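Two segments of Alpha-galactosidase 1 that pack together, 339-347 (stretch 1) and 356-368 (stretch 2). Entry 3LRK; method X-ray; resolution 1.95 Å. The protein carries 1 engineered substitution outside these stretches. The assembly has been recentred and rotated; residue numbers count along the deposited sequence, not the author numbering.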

# COMPACT_ATOMS: atom_id res chain seq x y z
N GLY A 339 -7.59 -23.61 -11.97
CA GLY A 339 -8.64 -22.61 -12.00
C GLY A 339 -8.34 -21.38 -12.84
O GLY A 339 -9.05 -20.38 -12.76
N GLN A 340 -7.30 -21.46 -13.66
CA GLN A 340 -6.85 -20.31 -14.44
C GLN A 340 -7.36 -20.36 -15.87
O GLN A 340 -7.39 -21.42 -16.49
CB GLN A 340 -5.32 -20.23 -14.44
CG GLN A 340 -4.70 -20.33 -13.04
CD GLN A 340 -5.13 -19.19 -12.14
OE1 GLN A 340 -4.78 -18.04 -12.38
NE2 GLN A 340 -5.89 -19.51 -11.09
N GLY A 341 -7.76 -19.20 -16.40
CA GLY A 341 -8.20 -19.11 -17.79
C GLY A 341 -8.55 -17.71 -18.20
O GLY A 341 -9.52 -17.12 -17.71
N GLU A 342 -7.75 -17.16 -19.11
CA GLU A 342 -7.98 -15.83 -19.62
C GLU A 342 -7.53 -15.76 -21.08
O GLU A 342 -6.69 -16.54 -21.51
CB GLU A 342 -7.27 -14.76 -18.77
CG GLU A 342 -5.75 -14.91 -18.68
CD GLU A 342 -5.12 -13.93 -17.70
OE1 GLU A 342 -5.21 -12.71 -17.94
OE2 GLU A 342 -4.52 -14.38 -16.70
N ILE A 343 -8.10 -14.82 -21.81
CA ILE A 343 -7.72 -14.57 -23.20
C ILE A 343 -7.29 -13.12 -23.35
O ILE A 343 -7.85 -12.23 -22.70
CB ILE A 343 -8.87 -14.93 -24.18
CG1 ILE A 343 -10.17 -14.20 -23.81
CG2 ILE A 343 -9.07 -16.45 -24.21
CD1 ILE A 343 -11.18 -14.05 -24.96
N GLN A 344 -6.29 -12.89 -24.19
CA GLN A 344 -5.73 -11.55 -24.35
C GLN A 344 -5.46 -11.24 -25.81
O GLN A 344 -5.15 -12.13 -26.61
CB GLN A 344 -4.43 -11.38 -23.54
CG GLN A 344 -4.50 -11.88 -22.08
CD GLN A 344 -3.24 -11.57 -21.28
OE1 GLN A 344 -2.24 -11.12 -21.83
NE2 GLN A 344 -3.29 -11.81 -19.98
N MET A 345 -5.58 -9.96 -26.15
CA MET A 345 -5.11 -9.45 -27.42
C MET A 345 -4.03 -8.40 -27.17
O MET A 345 -4.22 -7.50 -26.35
CB MET A 345 -6.25 -8.81 -28.19
CG MET A 345 -6.05 -8.83 -29.68
SD MET A 345 -6.55 -7.31 -30.49
CE MET A 345 -4.96 -6.51 -30.45
N TRP A 346 -2.92 -8.53 -27.88
CA TRP A 346 -1.85 -7.54 -27.83
C TRP A 346 -1.59 -7.01 -29.23
O TRP A 346 -1.84 -7.70 -30.23
CB TRP A 346 -0.56 -8.15 -27.26
CG TRP A 346 -0.61 -8.61 -25.82
CD1 TRP A 346 -1.38 -9.61 -25.30
CD2 TRP A 346 0.19 -8.12 -24.72
NE1 TRP A 346 -1.14 -9.76 -23.95
CE2 TRP A 346 -0.16 -8.87 -23.58
CE3 TRP A 346 1.17 -7.12 -24.60
CZ2 TRP A 346 0.41 -8.63 -22.32
CZ3 TRP A 346 1.76 -6.90 -23.35
CH2 TRP A 346 1.37 -7.65 -22.23
N SER A 347 -1.09 -5.79 -29.30
CA SER A 347 -0.79 -5.12 -30.56
C SER A 347 0.31 -4.11 -30.32
O SER A 347 0.37 -3.49 -29.25
CB SER A 347 -2.04 -4.43 -31.11
OG SER A 347 -1.78 -3.79 -32.35
N VAL A 356 2.54 -5.75 -35.11
CA VAL A 356 2.51 -7.11 -34.55
C VAL A 356 1.24 -7.28 -33.77
O VAL A 356 0.90 -6.42 -32.94
CB VAL A 356 3.64 -7.43 -33.53
CG1 VAL A 356 4.05 -8.92 -33.62
CG2 VAL A 356 4.82 -6.55 -33.68
N VAL A 357 0.55 -8.39 -34.00
CA VAL A 357 -0.69 -8.70 -33.31
C VAL A 357 -0.57 -10.07 -32.66
O VAL A 357 -0.06 -11.01 -33.27
CB VAL A 357 -1.90 -8.63 -34.28
CG1 VAL A 357 -3.21 -8.86 -33.53
CG2 VAL A 357 -1.94 -7.28 -34.98
N ALA A 358 -1.01 -10.17 -31.41
CA ALA A 358 -1.04 -11.45 -30.71
C ALA A 358 -2.46 -11.74 -30.23
O ALA A 358 -3.07 -10.92 -29.55
CB ALA A 358 -0.06 -11.47 -29.53
N LEU A 359 -2.98 -12.89 -30.62
CA LEU A 359 -4.21 -13.39 -30.03
C LEU A 359 -3.85 -14.55 -29.10
O LEU A 359 -3.42 -15.62 -29.54
CB LEU A 359 -5.24 -13.79 -31.10
CG LEU A 359 -5.86 -12.60 -31.84
CD1 LEU A 359 -6.63 -13.05 -33.08
CD2 LEU A 359 -6.77 -11.80 -30.90
N LEU A 360 -4.00 -14.31 -27.80
CA LEU A 360 -3.47 -15.22 -26.80
C LEU A 360 -4.60 -15.95 -26.08
O LEU A 360 -5.45 -15.32 -25.45
CB LEU A 360 -2.56 -14.45 -25.82
CG LEU A 360 -1.87 -15.17 -24.66
CD1 LEU A 360 -0.86 -16.21 -25.16
CD2 LEU A 360 -1.18 -14.13 -23.78
N ASN A 361 -4.59 -17.27 -26.20
CA ASN A 361 -5.61 -18.11 -25.58
C ASN A 361 -5.08 -18.80 -24.33
O ASN A 361 -4.54 -19.91 -24.40
CB ASN A 361 -6.14 -19.14 -26.60
CG ASN A 361 -7.24 -20.03 -26.03
OD1 ASN A 361 -7.82 -19.73 -24.98
ND2 ASN A 361 -7.52 -21.13 -26.71
N GLY A 362 -5.24 -18.15 -23.19
CA GLY A 362 -4.83 -18.73 -21.92
C GLY A 362 -5.86 -19.66 -21.31
O GLY A 362 -5.68 -20.14 -20.19
N GLY A 363 -6.95 -19.92 -22.04
CA GLY A 363 -8.00 -20.85 -21.60
C GLY A 363 -7.61 -22.30 -21.82
O GLY A 363 -6.63 -22.60 -22.50
N SER A 364 -8.39 -23.21 -21.23
CA SER A 364 -8.05 -24.65 -21.20
C SER A 364 -8.45 -25.43 -22.47
O SER A 364 -8.04 -26.58 -22.66
CB SER A 364 -8.69 -25.30 -19.97
OG SER A 364 -10.11 -25.22 -20.05
N VAL A 365 -9.24 -24.80 -23.33
CA VAL A 365 -9.71 -25.45 -24.55
C VAL A 365 -9.38 -24.57 -25.75
O VAL A 365 -9.23 -23.35 -25.63
CB VAL A 365 -11.25 -25.74 -24.51
CG1 VAL A 365 -11.65 -26.65 -25.65
CG2 VAL A 365 -11.65 -26.37 -23.20
N SER A 366 -9.27 -25.21 -26.91
CA SER A 366 -9.15 -24.52 -28.19
C SER A 366 -10.38 -23.65 -28.37
O SER A 366 -11.49 -24.08 -28.08
CB SER A 366 -9.06 -25.55 -29.32
OG SER A 366 -8.85 -24.92 -30.57
N ARG A 367 -10.18 -22.41 -28.82
CA ARG A 367 -11.31 -21.51 -29.02
C ARG A 367 -11.11 -20.63 -30.25
O ARG A 367 -9.97 -20.35 -30.64
CB ARG A 367 -11.57 -20.66 -27.77
CG ARG A 367 -10.76 -19.37 -27.70
CD ARG A 367 -10.85 -18.70 -26.34
NE ARG A 367 -12.18 -18.21 -25.99
CZ ARG A 367 -12.96 -18.76 -25.05
NH1 ARG A 367 -12.55 -19.82 -24.37
NH2 ARG A 367 -14.15 -18.23 -24.79
N PRO A 368 -12.22 -20.20 -30.88
CA PRO A 368 -12.09 -19.18 -31.91
C PRO A 368 -11.78 -17.82 -31.27
O PRO A 368 -12.32 -17.50 -30.21
CB PRO A 368 -13.48 -19.17 -32.56
CG PRO A 368 -14.40 -19.61 -31.47
CD PRO A 368 -13.62 -20.63 -30.68
O HOH W 1 -6.19 -22.32 -18.69
O HOH W 2 -4.91 -18.11 -18.58

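Strands 342-347 and 356-361 run antiparallel, their axes 173° apart, and every direct hydrogen bond between the two stretches is backbone to backbone. Gln344 and Leu360 form one hydrogen-bonded pair, with Gln344 N donating to Leu360 O (2.9 Å) and Leu360 N to Gln344 O (2.7 Å). Trp346 and Ala358 form the next: Trp346 N to Ala358 O and Ala358 N to Trp346 O are both 2.9 Å. All four bonds are close to linear, at 166-173°. Three of these carbonyls also accept a CA-H...O contact, from Ile343 CA to Leu360 O (3.3 Å), Met345 CA to Ala358 O (3.3 Å) and Val357 CA to Trp346 O (3.4 Å).

The ladder loosens at Gly362. Gly362 N lies 2.7 Å from Glu342 O, but the 120° angle makes this hydrogen bond weak. A CB on Gly362 would sit 2.5 Å from Glu342 O, a clash that glycine avoids. Water takes over beyond this point: one molecule donates to both Gln340 O and Gly362 O, at 2.7 Å each, while a second donates to Gly362 O (2.7 Å) and weakly accepts from Glu342 N (3.0 Å). Gly363 N approaches Glu342 O at a poor angle and instead donates to Asn361 OD1 (3.1 Å). Asn361 ND2 in turn reaches Val365 O (3.0 Å), so the Asn361 amide braces the turn from within.

Polar side chains on the Gln344 and Trp346 face form a relay along their own strand: Trp346 NE1 donates to Gln344 OE1 (2.7 Å), and Gln344 NE2 to Glu342 OE1 (2.9 Å). Contacts between the strands on this face are apolar where Trp346 CB meets Ala358 CB at 4.1 Å. On the other face, Met345 CG packs tightly against Leu359 CD2 (3.3 Å), and Ile343 CG2 meets Arg367 CD at 3.6 Å.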